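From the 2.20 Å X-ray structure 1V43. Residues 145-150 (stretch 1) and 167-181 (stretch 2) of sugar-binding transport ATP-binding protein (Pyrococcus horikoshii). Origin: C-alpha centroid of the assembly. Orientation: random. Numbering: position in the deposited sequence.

Stretch 1 145-150: GQRQRV
Stretch 2, residues 167-181: EPLSNLDAKLRVAMR

No hydrogen bond joins these two stretches; they meet by side-chain packing that buries 280 Å² in total. Stretch 1 leaves an extended Gln146 (phi/psi -140/131), the N-cap, for a helix beginning at Arg147. Stretch 2 starts with a type I turn, Glu167 to Ser170, and enters its own helix at Ala174.

Glu167 (34/57) makes no contact with stretch 1; its OE1 forms a salt bridge with Arg177 NH2 at 3.2 Å, tying the turn to the helix. The Pro168 ring holds phi near -65° (psi -18°), as the second position of a type I turn requires, and Pro168 O lies 3.8 Å from Gln148 NE2. Leu169 (-113/10; chi1 -81°, chi2 21°) starts sideways, but its end comes nearer, bringing CD1 to 3.9 Å from Gln148 NE2. Extended Leu172 (-137/145; m, p) points toward stretch 1 and sets CD2 3.6 Å from Gln148 OE1. Both leucines offer branched apolar ends that pack against this amide and need no polar partner themselves.

Asp173 (chi1 p) caps the helix: its OD2 accepts from Leu176 N at 3.0 Å, a task suited to a short carboxylate. Leu176 (t, p) turns an apolar side chain toward stretch 1, but the 2.8 Å between its CD1 and Gln146 NE2 is too close to interpret as a favourable contact. Met180, four residues on, lies on the same helix face, and its N donates to Leu176 O at 2.9 Å.

Met180 is buried and is the main helical partner. Gln148 CA and Met180 CA, the nearest such pair, are 7.9 Å apart. The flexible, unbranched side chain of Met180, folded m, m, m, places CE 3.1 Å from Gln148 CG, a tight approach, and SD 4.4 Å from Arg149 CG. Gln148 (t, p, chi3 57°) points toward stretch 2, its aliphatic carbons meeting the methionine while its amide reaches the leucines. Gln146 (m, t, chi3 -53°) also points across; its OE1 accepts from Arg149 NH1 at 2.8 Å and lies 3.5 Å from Met180 SD, but Gln146 is poorly ordered and the place of OE1 is uncertain.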

ATOM      1  N   GLY A 145     -13.305 -21.646  -5.577  1.00 92.05           N
ATOM      2  CA  GLY A 145     -13.732 -20.665  -4.598  1.00 88.18           C
ATOM      3  C   GLY A 145     -12.567 -20.105  -3.808  1.00 87.39           C
ATOM      4  O   GLY A 145     -11.495 -19.837  -4.359  1.00 91.18           O
ATOM      5  N   GLN A 146     -12.780 -19.920  -2.509  1.00 80.69           N
ATOM      6  CA  GLN A 146     -11.745 -19.395  -1.632  1.00 74.24           C
ATOM      7  C   GLN A 146     -11.778 -20.130  -0.300  1.00 68.18           C
ATOM      8  O   GLN A 146     -12.841 -20.303   0.303  1.00 65.34           O
ATOM      9  CB  GLN A 146     -11.955 -17.893  -1.400  1.00 76.07           C
ATOM     10  CG  GLN A 146     -12.153 -17.101  -2.681  1.00 84.95           C
ATOM     11  CD  GLN A 146     -12.403 -15.618  -2.447  1.00 91.68           C
ATOM     12  OE1 GLN A 146     -13.289 -15.228  -1.681  1.00 89.81           O
ATOM     13  NE2 GLN A 146     -11.624 -14.781  -3.120  1.00 96.60           N
ATOM     14  N   ARG A 147     -10.610 -20.578   0.146  1.00 62.55           N
ATOM     15  CA  ARG A 147     -10.492 -21.272   1.417  1.00 58.28           C
ATOM     16  C   ARG A 147     -10.751 -20.207   2.477  1.00 53.42           C
ATOM     17  O   ARG A 147     -11.058 -20.513   3.631  1.00 52.85           O
ATOM     18  CB  ARG A 147      -9.076 -21.841   1.579  1.00 65.97           C
ATOM     19  CG  ARG A 147      -8.956 -23.058   2.512  1.00 70.66           C
ATOM     20  CD  ARG A 147      -9.499 -22.800   3.914  1.00 75.57           C
ATOM     21  NE  ARG A 147      -9.314 -23.956   4.792  1.00 85.23           N
ATOM     22  CZ  ARG A 147      -9.825 -24.065   6.017  1.00 86.42           C
ATOM     23  NH1 ARG A 147     -10.565 -23.087   6.524  1.00 86.24           N
ATOM     24  NH2 ARG A 147      -9.589 -25.152   6.740  1.00 88.90           N
ATOM     25  N   GLN A 148     -10.619 -18.947   2.072  1.00 49.76           N
ATOM     26  CA  GLN A 148     -10.849 -17.838   2.987  1.00 50.55           C
ATOM     27  C   GLN A 148     -12.328 -17.821   3.363  1.00 43.89           C
ATOM     28  O   GLN A 148     -12.689 -17.800   4.541  1.00 37.15           O
ATOM     29  CB  GLN A 148     -10.470 -16.515   2.324  1.00 51.37           C
ATOM     30  CG  GLN A 148     -10.418 -15.344   3.298  1.00 62.21           C
ATOM     31  CD  GLN A 148      -9.418 -15.553   4.422  1.00 61.68           C
ATOM     32  OE1 GLN A 148      -8.228 -15.770   4.177  1.00 61.87           O
ATOM     33  NE2 GLN A 148      -9.896 -15.487   5.666  1.00 62.59           N
ATOM     34  N   ARG A 149     -13.175 -17.858   2.342  1.00 40.78           N
ATOM     35  CA  ARG A 149     -14.614 -17.847   2.531  1.00 39.75           C
ATOM     36  C   ARG A 149     -15.085 -19.012   3.401  1.00 41.61           C
ATOM     37  O   ARG A 149     -16.032 -18.869   4.178  1.00 44.23           O
ATOM     38  CB  ARG A 149     -15.301 -17.883   1.167  1.00 39.53           C
ATOM     39  CG  ARG A 149     -14.760 -16.833   0.210  1.00 42.41           C
ATOM     40  CD  ARG A 149     -15.821 -15.853  -0.276  1.00 43.75           C
ATOM     41  NE  ARG A 149     -16.786 -16.477  -1.174  1.00 58.00           N
ATOM     42  CZ  ARG A 149     -16.496 -16.927  -2.390  1.00 61.75           C
ATOM     43  NH1 ARG A 149     -15.262 -16.819  -2.861  1.00 59.70           N
ATOM     44  NH2 ARG A 149     -17.439 -17.489  -3.137  1.00 61.29           N
ATOM     45  N   VAL A 150     -14.417 -20.158   3.283  1.00 41.79           N
ATOM     46  CA  VAL A 150     -14.786 -21.337   4.063  1.00 35.77           C
ATOM     47  C   VAL A 150     -14.539 -21.092   5.537  1.00 38.10           C
ATOM     48  O   VAL A 150     -15.340 -21.483   6.387  1.00 41.54           O
ATOM     49  CB  VAL A 150     -13.973 -22.586   3.635  1.00 41.08           C
ATOM     50  CG1 VAL A 150     -14.397 -23.794   4.476  1.00 38.54           C
ATOM     51  CG2 VAL A 150     -14.173 -22.860   2.145  1.00 37.42           C
ATOM     52  N   GLU A 167      -6.603  -9.859  12.597  1.00 26.84           N
ATOM     53  CA  GLU A 167      -5.830  -9.742  11.359  1.00 28.63           C
ATOM     54  C   GLU A 167      -6.012 -11.002  10.504  1.00 31.82           C
ATOM     55  O   GLU A 167      -5.045 -11.656  10.130  1.00 34.34           O
ATOM     56  CB  GLU A 167      -4.350  -9.563  11.723  1.00 33.51           C
ATOM     57  CG  GLU A 167      -3.477  -8.907  10.669  1.00 39.94           C
ATOM     58  CD  GLU A 167      -3.665  -7.394  10.602  1.00 38.53           C
ATOM     59  OE1 GLU A 167      -4.345  -6.914   9.675  1.00 39.44           O
ATOM     60  OE2 GLU A 167      -3.134  -6.686  11.486  1.00 39.75           O
ATOM     61  N   PRO A 168      -7.259 -11.330  10.158  1.00 32.00           N
ATOM     62  CA  PRO A 168      -7.621 -12.509   9.361  1.00 32.37           C
ATOM     63  C   PRO A 168      -7.108 -12.507   7.935  1.00 35.06           C
ATOM     64  O   PRO A 168      -7.066 -13.549   7.292  1.00 37.27           O
ATOM     65  CB  PRO A 168      -9.159 -12.488   9.367  1.00 25.47           C
ATOM     66  CG  PRO A 168      -9.534 -11.378  10.323  1.00 31.41           C
ATOM     67  CD  PRO A 168      -8.403 -10.414  10.247  1.00 29.05           C
ATOM     68  N   LEU A 169      -6.722 -11.337   7.445  1.00 34.86           N
ATOM     69  CA  LEU A 169      -6.295 -11.209   6.060  1.00 35.56           C
ATOM     70  C   LEU A 169      -4.826 -10.868   5.813  1.00 37.48           C
ATOM     71  O   LEU A 169      -4.453 -10.564   4.683  1.00 34.22           O
ATOM     72  CB  LEU A 169      -7.169 -10.142   5.399  1.00 24.80           C
ATOM     73  CG  LEU A 169      -8.583 -10.429   4.869  1.00 40.53           C
ATOM     74  CD1 LEU A 169      -9.228 -11.652   5.487  1.00 28.12           C
ATOM     75  CD2 LEU A 169      -9.408  -9.193   5.103  1.00 29.17           C
ATOM     76  N   SER A 170      -4.002 -10.919   6.853  1.00 38.89           N
ATOM     77  CA  SER A 170      -2.587 -10.561   6.738  1.00 47.75           C
ATOM     78  C   SER A 170      -1.769 -11.228   5.629  1.00 49.18           C
ATOM     79  O   SER A 170      -0.851 -10.609   5.085  1.00 52.50           O
ATOM     80  CB  SER A 170      -1.876 -10.775   8.085  1.00 40.78           C
ATOM     81  OG  SER A 170      -1.917 -12.134   8.485  1.00 50.48           O
ATOM     82  N   ASN A 171      -2.091 -12.470   5.288  1.00 51.13           N
ATOM     83  CA  ASN A 171      -1.337 -13.177   4.250  1.00 61.83           C
ATOM     84  C   ASN A 171      -2.123 -13.432   2.958  1.00 59.87           C
ATOM     85  O   ASN A 171      -2.313 -14.583   2.563  1.00 63.01           O
ATOM     86  CB  ASN A 171      -0.828 -14.516   4.799  1.00 65.64           C
ATOM     87  CG  ASN A 171      -0.221 -14.391   6.189  1.00 72.16           C
ATOM     88  OD1 ASN A 171       0.748 -13.657   6.400  1.00 73.94           O
ATOM     89  ND2 ASN A 171      -0.794 -15.113   7.147  1.00 72.98           N
ATOM     90  N   LEU A 172      -2.580 -12.361   2.311  1.00 55.95           N
ATOM     91  CA  LEU A 172      -3.342 -12.450   1.060  1.00 52.37           C
ATOM     92  C   LEU A 172      -2.855 -11.384   0.065  1.00 53.62           C
ATOM     93  O   LEU A 172      -2.481 -10.283   0.468  1.00 54.63           O
ATOM     94  CB  LEU A 172      -4.845 -12.259   1.332  1.00 45.13           C
ATOM     95  CG  LEU A 172      -5.649 -13.406   1.965  1.00 47.28           C
ATOM     96  CD1 LEU A 172      -5.091 -13.760   3.328  1.00 54.81           C
ATOM     97  CD2 LEU A 172      -7.101 -13.002   2.090  1.00 34.12           C
ATOM     98  N   ASP A 173      -2.852 -11.707  -1.228  1.00 52.71           N
ATOM     99  CA  ASP A 173      -2.407 -10.747  -2.233  1.00 54.92           C
ATOM    100  C   ASP A 173      -3.311  -9.522  -2.193  1.00 53.41           C
ATOM    101  O   ASP A 173      -4.518  -9.633  -1.985  1.00 55.24           O
ATOM    102  CB  ASP A 173      -2.390 -11.372  -3.647  1.00 60.33           C
ATOM    103  CG  ASP A 173      -3.754 -11.918  -4.088  1.00 65.78           C
ATOM    104  OD1 ASP A 173      -4.107 -13.055  -3.703  1.00 68.37           O
ATOM    105  OD2 ASP A 173      -4.472 -11.211  -4.832  1.00 61.48           O
ATOM    106  N   ALA A 174      -2.714  -8.353  -2.374  1.00 51.12           N
ATOM    107  CA  ALA A 174      -3.442  -7.092  -2.329  1.00 47.63           C
ATOM    108  C   ALA A 174      -4.826  -7.134  -2.963  1.00 47.82           C
ATOM    109  O   ALA A 174      -5.799  -6.677  -2.363  1.00 49.90           O
ATOM    110  CB  ALA A 174      -2.607  -5.996  -2.972  1.00 41.79           C
ATOM    111  N   LYS A 175      -4.920  -7.685  -4.170  1.00 46.63           N
ATOM    112  CA  LYS A 175      -6.196  -7.761  -4.880  1.00 41.45           C
ATOM    113  C   LYS A 175      -7.229  -8.649  -4.167  1.00 41.13           C
ATOM    114  O   LYS A 175      -8.417  -8.296  -4.067  1.00 39.24           O
ATOM    115  CB  LYS A 175      -5.954  -8.253  -6.309  1.00 44.06           C
ATOM    116  CG  LYS A 175      -7.184  -8.353  -7.207  1.00 39.14           C
ATOM    117  CD  LYS A 175      -6.767  -8.925  -8.574  1.00 40.59           C
ATOM    118  CE  LYS A 175      -7.952  -9.256  -9.457  1.00 54.20           C
ATOM    119  NZ  LYS A 175      -7.529  -9.704 -10.818  1.00 53.21           N
ATOM    120  N   LEU A 176      -6.787  -9.796  -3.670  1.00 35.15           N
ATOM    121  CA  LEU A 176      -7.694 -10.690  -2.967  1.00 32.43           C
ATOM    122  C   LEU A 176      -8.053 -10.102  -1.604  1.00 25.41           C
ATOM    123  O   LEU A 176      -9.152 -10.298  -1.107  1.00 29.44           O
ATOM    124  CB  LEU A 176      -7.059 -12.065  -2.786  1.00 26.78           C
ATOM    125  CG  LEU A 176      -7.849 -13.070  -1.939  1.00 39.53           C
ATOM    126  CD1 LEU A 176      -9.208 -13.370  -2.579  1.00 27.23           C
ATOM    127  CD2 LEU A 176      -7.028 -14.349  -1.791  1.00 45.82           C
ATOM    128  N   ARG A 177      -7.125  -9.370  -1.002  1.00 30.85           N
ATOM    129  CA  ARG A 177      -7.399  -8.786   0.299  1.00 27.11           C
ATOM    130  C   ARG A 177      -8.584  -7.818   0.205  1.00 26.93           C
ATOM    131  O   ARG A 177      -9.508  -7.895   1.015  1.00 27.83           O
ATOM    132  CB  ARG A 177      -6.149  -8.089   0.847  1.00 36.13           C
ATOM    133  CG  ARG A 177      -6.255  -7.724   2.315  1.00 38.86           C
ATOM    134  CD  ARG A 177      -4.896  -7.506   2.972  1.00 41.51           C
ATOM    135  NE  ARG A 177      -5.058  -7.091   4.366  1.00 40.29           N
ATOM    136  CZ  ARG A 177      -4.066  -6.946   5.233  1.00 39.44           C
ATOM    137  NH1 ARG A 177      -2.820  -7.183   4.862  1.00 42.20           N
ATOM    138  NH2 ARG A 177      -4.322  -6.556   6.475  1.00 38.64           N
ATOM    139  N   VAL A 178      -8.580  -6.936  -0.797  1.00 27.00           N
ATOM    140  CA  VAL A 178      -9.668  -5.984  -0.956  1.00 29.55           C
ATOM    141  C   VAL A 178     -10.992  -6.705  -1.157  1.00 34.17           C
ATOM    142  O   VAL A 178     -12.010  -6.321  -0.574  1.00 31.98           O
ATOM    143  CB  VAL A 178      -9.409  -4.999  -2.135  1.00 29.91           C
ATOM    144  CG1 VAL A 178     -10.695  -4.272  -2.506  1.00 33.24           C
ATOM    145  CG2 VAL A 178      -8.373  -3.949  -1.716  1.00 29.29           C
ATOM    146  N   ALA A 179     -10.977  -7.754  -1.979  1.00 28.76           N
ATOM    147  CA  ALA A 179     -12.180  -8.541  -2.227  1.00 31.94           C
ATOM    148  C   ALA A 179     -12.700  -9.154  -0.912  1.00 30.06           C
ATOM    149  O   ALA A 179     -13.904  -9.200  -0.681  1.00 30.59           O
ATOM    150  CB  ALA A 179     -11.885  -9.646  -3.258  1.00 31.00           C
ATOM    151  N   MET A 180     -11.791  -9.624  -0.061  1.00 31.43           N
ATOM    152  CA  MET A 180     -12.179 -10.202   1.228  1.00 31.39           C
ATOM    153  C   MET A 180     -12.748  -9.132   2.194  1.00 31.55           C
ATOM    154  O   MET A 180     -13.740  -9.385   2.882  1.00 33.23           O
ATOM    155  CB  MET A 180     -10.990 -10.915   1.885  1.00 22.49           C
ATOM    156  CG  MET A 180     -10.680 -12.312   1.339  1.00 31.74           C
ATOM    157  SD  MET A 180     -12.145 -13.371   1.083  1.00 38.15           S
ATOM    158  CE  MET A 180     -12.792 -13.466   2.732  1.00 29.63           C
ATOM    159  N   ARG A 181     -12.126  -7.953   2.251  1.00 28.98           N
ATOM    160  CA  ARG A 181     -12.622  -6.875   3.114  1.00 23.82           C
ATOM    161  C   ARG A 181     -14.083  -6.625   2.787  1.00 28.58           C
ATOM    162  O   ARG A 181     -14.937  -6.642   3.672  1.00 31.21           O
ATOM    163  CB  ARG A 181     -11.840  -5.584   2.889  1.00 23.72           C
ATOM    164  CG  ARG A 181     -10.431  -5.614   3.441  1.00 24.38           C
ATOM    165  CD  ARG A 181      -9.635  -4.424   2.990  1.00 21.88           C
ATOM    166  NE  ARG A 181      -8.231  -4.577   3.337  1.00 29.79           N
ATOM    167  CZ  ARG A 181      -7.252  -3.901   2.745  1.00 29.64           C
ATOM    168  NH1 ARG A 181      -7.539  -3.030   1.780  1.00 24.00           N
ATOM    169  NH2 ARG A 181      -5.992  -4.107   3.099  1.00 22.71           N
TER